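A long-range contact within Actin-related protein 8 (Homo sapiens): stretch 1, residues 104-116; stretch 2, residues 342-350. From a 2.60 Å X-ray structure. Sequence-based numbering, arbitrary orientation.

Stretch 1 104-116: QARSYNKQMRPAI
Stretch 2 342-350: PALLYQFRL

Asn109, the last residue of helix 104-109, makes two side-chain hydrogen bonds to the backbone of Arg349 in strand 343-350. Arg349 N donates to Asn109 OD1 at 2.8 Å, and Asn109 ND2 donates to Arg349 O at 3.0 Å. The carboxamide offers an acceptor and a donor together, so it pairs with the strand as another strand would. Its chi1 is m (-87°) and chi2 is -22°.

Further along, residues 115-116 form a short antiparallel pairing with the same strand. Ala115 N donates to Leu345 O at 2.9 Å, and Leu345 N donates to Ala115 O at 2.8 Å; their CA atoms are 5.2 Å apart. Ile116 faces Leu344 as the non-hydrogen-bonded pair, CA to CA 4.6 Å. Phi/psi is -93/154 at Ala115 and -124/125 at Leu345.

Between these two sites the chain leaves the helix at Lys110 (-95/18) and turns to extended Met112 (-82/130). Met112 N bonds back to Asn109 O at 2.9 Å. A water accepts from Gln347 N at 2.6 Å and donates weakly to Arg113 O at 3.0 Å, bridging the stretches.

The helix runs nearly antiparallel to the strand, at 165°, with axes 7.8 Å apart at closest. Ala105 and Asn109 are buried; the small Ala105 side chain lies close against the strand backbone, CB 3.8 Å from Arg349 O. The Arg349 guanidinium stacks on Tyr108 (chi1 t, chi2 -80°), planes at 29°. Arg349 CZ is 3.6 Å from the Tyr108 ring centroid, a cation-pi contact. Arg349 has chi1 -149°, chi2 t, chi3 -100°, chi4 172°.

Pro114 CB sits 3.6 Å from the Tyr346 ring centroid (chi1 m, chi2 -93°), putting CH on one face. Pro114 CB also reaches Leu344 CD2 (m, t) at 4.0 Å, and Ile116 CG2 (chi1 96°) lies 4.1 Å from Leu344 CD2. Met112 CG (m, m) packs 3.6 Å from Gln347 O. Together the stretches bury 708 Å².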

# COMPACT_ATOMS: atom_id res chain seq x y z
N GLN A 104 -1.60 29.04 -16.95
CA GLN A 104 -2.74 29.84 -16.53
C GLN A 104 -2.92 29.78 -15.00
O GLN A 104 -3.17 30.79 -14.35
CB GLN A 104 -4.02 29.38 -17.25
CG GLN A 104 -5.11 30.44 -17.30
CD GLN A 104 -4.59 31.76 -17.85
OE1 GLN A 104 -3.55 31.81 -18.52
NE2 GLN A 104 -5.30 32.85 -17.56
N ALA A 105 -2.78 28.58 -14.45
CA ALA A 105 -2.87 28.38 -13.00
C ALA A 105 -1.71 29.05 -12.27
O ALA A 105 -1.90 29.75 -11.29
CB ALA A 105 -2.92 26.89 -12.67
N ARG A 106 -0.49 28.82 -12.76
CA ARG A 106 0.69 29.41 -12.13
C ARG A 106 0.52 30.92 -11.94
O ARG A 106 0.85 31.45 -10.88
CB ARG A 106 1.95 29.08 -12.94
CG ARG A 106 3.27 29.32 -12.19
CD ARG A 106 4.45 28.55 -12.82
NE ARG A 106 4.58 28.75 -14.27
CZ ARG A 106 4.43 27.79 -15.19
NH1 ARG A 106 4.15 26.54 -14.84
NH2 ARG A 106 4.56 28.08 -16.48
N SER A 107 -0.03 31.60 -12.94
CA SER A 107 -0.22 33.05 -12.86
C SER A 107 -1.04 33.47 -11.65
O SER A 107 -0.64 34.34 -10.88
CB SER A 107 -0.88 33.58 -14.12
OG SER A 107 0.06 33.65 -15.17
N TYR A 108 -2.21 32.87 -11.51
CA TYR A 108 -3.06 33.12 -10.35
C TYR A 108 -2.38 32.63 -9.06
O TYR A 108 -2.46 33.27 -8.02
CB TYR A 108 -4.38 32.38 -10.53
CG TYR A 108 -5.28 32.41 -9.32
CD1 TYR A 108 -5.06 31.55 -8.25
CD2 TYR A 108 -6.36 33.29 -9.24
CE1 TYR A 108 -5.88 31.55 -7.14
CE2 TYR A 108 -7.19 33.31 -8.13
CZ TYR A 108 -6.95 32.44 -7.08
OH TYR A 108 -7.76 32.44 -5.97
N ASN A 109 -1.72 31.49 -9.14
CA ASN A 109 -1.27 30.82 -7.94
C ASN A 109 -0.18 31.54 -7.18
O ASN A 109 -0.20 31.60 -5.94
CB ASN A 109 -0.92 29.36 -8.20
CG ASN A 109 -2.12 28.45 -8.07
OD1 ASN A 109 -3.11 28.80 -7.41
ND2 ASN A 109 -2.07 27.29 -8.73
N LYS A 110 0.77 32.11 -7.88
CA LYS A 110 1.88 32.61 -7.09
C LYS A 110 1.78 34.10 -6.72
O LYS A 110 2.75 34.74 -6.31
CB LYS A 110 3.22 32.07 -7.60
CG LYS A 110 3.17 30.50 -7.67
CD LYS A 110 4.19 29.74 -6.75
CE LYS A 110 5.47 29.34 -7.51
NZ LYS A 110 6.53 28.68 -6.68
N GLN A 111 0.54 34.59 -6.84
CA GLN A 111 0.03 35.76 -6.15
C GLN A 111 -0.63 35.35 -4.82
O GLN A 111 -0.99 36.20 -4.02
CB GLN A 111 -1.07 36.43 -6.99
CG GLN A 111 -0.62 37.01 -8.33
CD GLN A 111 -1.71 37.80 -9.04
OE1 GLN A 111 -2.87 37.37 -9.12
NE2 GLN A 111 -1.35 38.97 -9.56
N MET A 112 -0.81 34.05 -4.61
CA MET A 112 -1.48 33.56 -3.39
C MET A 112 -0.54 33.49 -2.19
O MET A 112 0.56 32.92 -2.28
CB MET A 112 -2.09 32.16 -3.61
CG MET A 112 -3.16 32.07 -4.69
SD MET A 112 -4.60 33.13 -4.47
CE MET A 112 -4.32 33.81 -2.83
N ARG A 113 -0.98 34.05 -1.07
CA ARG A 113 -0.29 33.89 0.21
C ARG A 113 -1.20 33.18 1.18
O ARG A 113 -2.42 33.34 1.12
CB ARG A 113 0.13 35.24 0.79
CG ARG A 113 1.23 35.91 0.01
CD ARG A 113 2.28 34.91 -0.44
NE ARG A 113 3.32 35.53 -1.26
CZ ARG A 113 3.32 35.58 -2.59
NH1 ARG A 113 2.32 35.03 -3.28
NH2 ARG A 113 4.31 36.18 -3.23
N PRO A 114 -0.61 32.39 2.07
CA PRO A 114 -1.40 31.66 3.08
C PRO A 114 -1.94 32.60 4.17
O PRO A 114 -1.30 33.58 4.54
CB PRO A 114 -0.39 30.67 3.67
CG PRO A 114 0.95 31.31 3.43
CD PRO A 114 0.83 32.09 2.16
N ALA A 115 -3.15 32.32 4.63
CA ALA A 115 -3.71 33.00 5.77
C ALA A 115 -3.36 32.14 6.98
O ALA A 115 -3.15 30.94 6.84
CB ALA A 115 -5.21 33.10 5.62
N ILE A 116 -3.28 32.74 8.17
CA ILE A 116 -3.14 31.90 9.36
C ILE A 116 -4.49 31.63 10.02
O ILE A 116 -5.31 32.54 10.21
CB ILE A 116 -2.04 32.36 10.39
CG1 ILE A 116 -2.66 33.18 11.49
CG2 ILE A 116 -0.84 33.08 9.72
CD1 ILE A 116 -2.88 34.59 11.07
N PRO A 342 2.69 27.87 12.20
CA PRO A 342 1.30 28.26 12.47
C PRO A 342 0.32 27.34 11.76
O PRO A 342 0.76 26.59 10.89
CB PRO A 342 1.21 29.67 11.90
CG PRO A 342 2.40 29.80 10.97
CD PRO A 342 3.44 28.88 11.44
N ALA A 343 -0.95 27.37 12.13
CA ALA A 343 -1.98 26.69 11.33
C ALA A 343 -2.23 27.54 10.10
O ALA A 343 -2.78 28.64 10.22
CB ALA A 343 -3.27 26.48 12.11
N LEU A 344 -1.81 27.04 8.94
CA LEU A 344 -1.90 27.78 7.67
C LEU A 344 -3.00 27.29 6.75
O LEU A 344 -3.29 26.09 6.67
CB LEU A 344 -0.57 27.68 6.94
CG LEU A 344 0.60 28.35 7.64
CD1 LEU A 344 1.89 27.91 6.98
CD2 LEU A 344 0.45 29.86 7.54
N LEU A 345 -3.62 28.24 6.06
CA LEU A 345 -4.62 27.92 5.05
C LEU A 345 -4.23 28.52 3.71
O LEU A 345 -4.01 29.73 3.62
CB LEU A 345 -5.98 28.45 5.46
CG LEU A 345 -7.04 28.21 4.40
CD1 LEU A 345 -7.41 26.74 4.41
CD2 LEU A 345 -8.24 29.08 4.66
N TYR A 346 -4.16 27.67 2.69
CA TYR A 346 -3.75 28.05 1.34
C TYR A 346 -4.89 27.98 0.33
O TYR A 346 -5.60 26.97 0.24
CB TYR A 346 -2.65 27.11 0.85
CG TYR A 346 -1.28 27.37 1.41
CD1 TYR A 346 -0.38 28.19 0.72
CD2 TYR A 346 -0.85 26.76 2.58
CE1 TYR A 346 0.89 28.41 1.21
CE2 TYR A 346 0.43 26.99 3.08
CZ TYR A 346 1.29 27.82 2.39
OH TYR A 346 2.56 28.06 2.86
N GLN A 347 -5.06 29.05 -0.45
CA GLN A 347 -5.88 29.00 -1.66
C GLN A 347 -5.02 28.53 -2.83
O GLN A 347 -3.87 28.97 -2.99
CB GLN A 347 -6.42 30.38 -2.02
CG GLN A 347 -7.16 31.09 -0.92
CD GLN A 347 -8.30 30.26 -0.38
OE1 GLN A 347 -9.15 29.77 -1.13
NE2 GLN A 347 -8.32 30.09 0.94
N PHE A 348 -5.55 27.65 -3.66
CA PHE A 348 -4.98 27.59 -4.99
C PHE A 348 -5.80 26.89 -6.04
O PHE A 348 -6.79 26.22 -5.75
CB PHE A 348 -3.53 27.11 -4.99
CG PHE A 348 -3.37 25.65 -5.09
CD1 PHE A 348 -2.32 25.12 -5.84
CD2 PHE A 348 -4.22 24.79 -4.42
CE1 PHE A 348 -2.13 23.76 -5.93
CE2 PHE A 348 -4.05 23.42 -4.50
CZ PHE A 348 -3.01 22.90 -5.26
N ARG A 349 -5.38 27.10 -7.28
CA ARG A 349 -6.18 26.69 -8.42
C ARG A 349 -5.56 25.47 -9.10
O ARG A 349 -4.38 25.46 -9.41
CB ARG A 349 -6.27 27.85 -9.39
CG ARG A 349 -7.54 27.88 -10.17
CD ARG A 349 -7.64 29.21 -10.88
NE ARG A 349 -8.52 30.11 -10.16
CZ ARG A 349 -8.68 31.39 -10.48
NH1 ARG A 349 -8.00 31.91 -11.49
NH2 ARG A 349 -9.52 32.15 -9.78
N LEU A 350 -6.37 24.43 -9.31
CA LEU A 350 -5.89 23.21 -9.95
C LEU A 350 -6.71 22.81 -11.15
O LEU A 350 -7.94 22.95 -11.16
CB LEU A 350 -5.88 22.05 -8.97
CG LEU A 350 -4.54 21.90 -8.27
CD1 LEU A 350 -4.52 20.63 -7.45
CD2 LEU A 350 -3.43 21.94 -9.31
O HOH W 1 -3.31 30.97 -0.43